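Local coordinates for protein apical membrane antigen 1 (Neospora caninum, PDB 4APL) that is a parasite surface antigen of the moving junction, probably taking part in invasion of host cells, at residues A[66-74]-A[182-190]. Numbering follows the deposited sequence.
Sequences QLHQPNRPP and YCSTNDDPV
The carbonyl of H68 takes the backbone N-H of N186, and this bond joins segment 66-74 to the loop 182-190 in the PAN-clan part of the AMA1 ectodomain. The bond is fairly straight (157° at the hydrogen), with N186 N 3.0 Å from H68 O and standing above the carbonyl plane. Next to it, the H68 and T185 side chains run side by side in the same direction, CB to CB 3.8 Å. With CG anti to its carbonyl carbon, beside the backbone N, H68 sets its imidazole where T185 OG1 approaches it obliquely.

The CB of N186 points away from 66-74, but its amide comes back toward it. Its ND2 donates to N71 OD1 at 3.2 Å, less straight (137°), with the two amide planes 50° apart. N71 offers that oxygen from the centre of an inverse gamma turn, closed by R72 N to P70 O at 2.8 Å. The ring of P70 lies against D187, with P70 CG 3.9 Å from D187 CB. The R72 guanidinium comes to D187 OD2 as a salt bridge, but the two atoms are modelled too close for the detail to be trusted.

What sets up the loop is a tight turn in which N186 and D187 both have left-handed backbone angles, with T185 N bonded to D188 O and a weak return bond from D188 N to T185 O. Further out, strand 64-68 pairs with strand 196-200, H68 with C196 through the backbone. S184 also bonds to C196 and W194, and C183 SG is joined by a disulfide to C196 SG.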
# COMPACT_ATOMS: atom_id res chain seq x y z
N GLN A 66 9.63 -7.51 7.80
CA GLN A 66 10.77 -7.49 8.72
C GLN A 66 10.94 -8.80 9.46
O GLN A 66 10.01 -9.31 10.07
CB GLN A 66 10.59 -6.39 9.76
CG GLN A 66 11.33 -5.11 9.43
CD GLN A 66 12.69 -5.03 10.12
OE1 GLN A 66 13.17 -6.02 10.68
NE2 GLN A 66 13.29 -3.84 10.13
N LEU A 67 12.16 -9.32 9.48
CA LEU A 67 12.43 -10.62 10.07
C LEU A 67 13.14 -10.48 11.41
O LEU A 67 13.95 -9.57 11.59
CB LEU A 67 13.28 -11.47 9.12
CG LEU A 67 12.54 -12.41 8.16
CD1 LEU A 67 11.14 -11.92 7.84
CD2 LEU A 67 13.35 -12.62 6.90
N HIS A 68 12.83 -11.38 12.34
CA HIS A 68 13.46 -11.36 13.66
C HIS A 68 14.14 -12.65 13.93
O HIS A 68 13.95 -13.28 14.98
CB HIS A 68 12.47 -11.01 14.75
CG HIS A 68 11.82 -9.67 14.54
ND1 HIS A 68 12.54 -8.55 14.37
CD2 HIS A 68 10.49 -9.31 14.40
CE1 HIS A 68 11.71 -7.51 14.16
NE2 HIS A 68 10.45 -7.97 14.18
N GLN A 69 14.94 -13.06 12.95
CA GLN A 69 15.95 -14.09 13.12
C GLN A 69 17.00 -13.62 14.13
O GLN A 69 17.11 -12.43 14.41
CB GLN A 69 16.61 -14.39 11.77
CG GLN A 69 15.73 -15.17 10.81
CD GLN A 69 16.35 -15.30 9.43
OE1 GLN A 69 16.99 -14.37 8.93
NE2 GLN A 69 16.19 -16.46 8.82
N PRO A 70 17.76 -14.57 14.70
CA PRO A 70 18.78 -14.17 15.66
C PRO A 70 19.99 -13.58 14.95
O PRO A 70 20.34 -14.03 13.86
CB PRO A 70 19.15 -15.48 16.36
CG PRO A 70 18.37 -16.57 15.69
CD PRO A 70 17.77 -16.02 14.43
N ASN A 71 20.62 -12.58 15.55
CA ASN A 71 21.74 -11.90 14.91
C ASN A 71 23.05 -12.68 14.96
O ASN A 71 23.95 -12.34 15.73
CB ASN A 71 21.95 -10.52 15.52
CG ASN A 71 20.70 -9.69 15.49
OD1 ASN A 71 19.60 -10.21 15.37
ND2 ASN A 71 20.87 -8.38 15.61
N ARG A 72 23.16 -13.71 14.12
CA ARG A 72 24.35 -14.56 14.06
C ARG A 72 24.25 -15.42 12.81
O ARG A 72 23.15 -15.66 12.32
CB ARG A 72 24.44 -15.47 15.29
CG ARG A 72 23.34 -16.52 15.37
CD ARG A 72 23.67 -17.62 16.35
NE ARG A 72 22.55 -17.84 17.26
CZ ARG A 72 21.63 -18.79 17.09
NH1 ARG A 72 21.71 -19.62 16.06
NH2 ARG A 72 20.64 -18.90 17.96
N PRO A 73 25.38 -15.93 12.31
CA PRO A 73 25.27 -16.87 11.19
C PRO A 73 24.43 -18.10 11.56
O PRO A 73 24.42 -18.51 12.72
CB PRO A 73 26.72 -17.27 10.91
CG PRO A 73 27.53 -16.14 11.45
CD PRO A 73 26.78 -15.64 12.65
N PRO A 74 23.71 -18.67 10.58
CA PRO A 74 23.69 -18.26 9.17
C PRO A 74 22.60 -17.23 8.84
O PRO A 74 22.34 -16.96 7.66
CB PRO A 74 23.40 -19.58 8.45
CG PRO A 74 22.50 -20.30 9.40
CD PRO A 74 22.87 -19.87 10.79
N TYR A 182 4.29 -18.71 19.58
CA TYR A 182 4.18 -19.01 18.15
C TYR A 182 5.48 -18.80 17.37
O TYR A 182 5.76 -19.50 16.40
CB TYR A 182 3.06 -18.17 17.52
CG TYR A 182 1.67 -18.73 17.73
CD1 TYR A 182 1.25 -19.89 17.06
CD2 TYR A 182 0.75 -18.08 18.55
CE1 TYR A 182 -0.03 -20.39 17.23
CE2 TYR A 182 -0.53 -18.57 18.73
CZ TYR A 182 -0.92 -19.73 18.06
OH TYR A 182 -2.20 -20.22 18.22
N CYS A 183 6.26 -17.81 17.78
CA CYS A 183 7.54 -17.55 17.14
C CYS A 183 8.56 -16.91 18.06
O CYS A 183 8.22 -16.19 19.00
CB CYS A 183 7.36 -16.70 15.88
SG CYS A 183 6.59 -15.10 16.15
N SER A 184 9.83 -17.18 17.76
CA SER A 184 10.95 -16.53 18.44
C SER A 184 11.26 -15.20 17.78
O SER A 184 11.30 -15.08 16.56
CB SER A 184 12.19 -17.43 18.40
OG SER A 184 12.96 -17.21 17.23
N THR A 185 11.52 -14.20 18.60
CA THR A 185 12.17 -13.00 18.12
C THR A 185 13.55 -12.83 18.76
O THR A 185 13.67 -12.76 19.99
CB THR A 185 11.25 -11.77 18.29
OG1 THR A 185 12.04 -10.61 18.59
CG2 THR A 185 10.22 -12.00 19.40
N ASN A 186 14.59 -12.83 17.92
CA ASN A 186 15.98 -12.99 18.35
C ASN A 186 16.30 -14.22 19.19
O ASN A 186 17.09 -14.16 20.14
CB ASN A 186 16.50 -11.74 19.06
CG ASN A 186 17.54 -11.02 18.25
OD1 ASN A 186 18.73 -11.33 18.33
ND2 ASN A 186 17.09 -10.11 17.40
N ASP A 187 15.72 -15.35 18.81
CA ASP A 187 15.88 -16.60 19.54
C ASP A 187 15.45 -16.49 21.01
O ASP A 187 16.06 -17.09 21.90
CB ASP A 187 17.30 -17.13 19.41
CG ASP A 187 17.34 -18.61 19.11
OD1 ASP A 187 16.26 -19.25 19.14
OD2 ASP A 187 18.44 -19.14 18.85
N ASP A 188 14.38 -15.74 21.23
CA ASP A 188 13.73 -15.66 22.53
C ASP A 188 12.23 -15.82 22.30
O ASP A 188 11.58 -14.89 21.81
CB ASP A 188 14.02 -14.29 23.16
CG ASP A 188 13.23 -14.04 24.44
OD1 ASP A 188 12.52 -14.94 24.93
OD2 ASP A 188 13.34 -12.91 24.96
N PRO A 189 11.67 -17.01 22.62
CA PRO A 189 12.26 -18.25 23.14
C PRO A 189 13.20 -18.96 22.18
O PRO A 189 13.46 -18.49 21.08
CB PRO A 189 11.04 -19.14 23.38
CG PRO A 189 9.90 -18.19 23.55
CD PRO A 189 10.20 -17.09 22.59
N VAL A 190 13.66 -20.14 22.59
CA VAL A 190 14.89 -20.70 22.03
C VAL A 190 14.71 -21.77 20.95
O VAL A 190 15.26 -21.63 19.85
CB VAL A 190 15.84 -21.18 23.13
CG1 VAL A 190 16.66 -20.00 23.65
CG2 VAL A 190 15.07 -21.86 24.25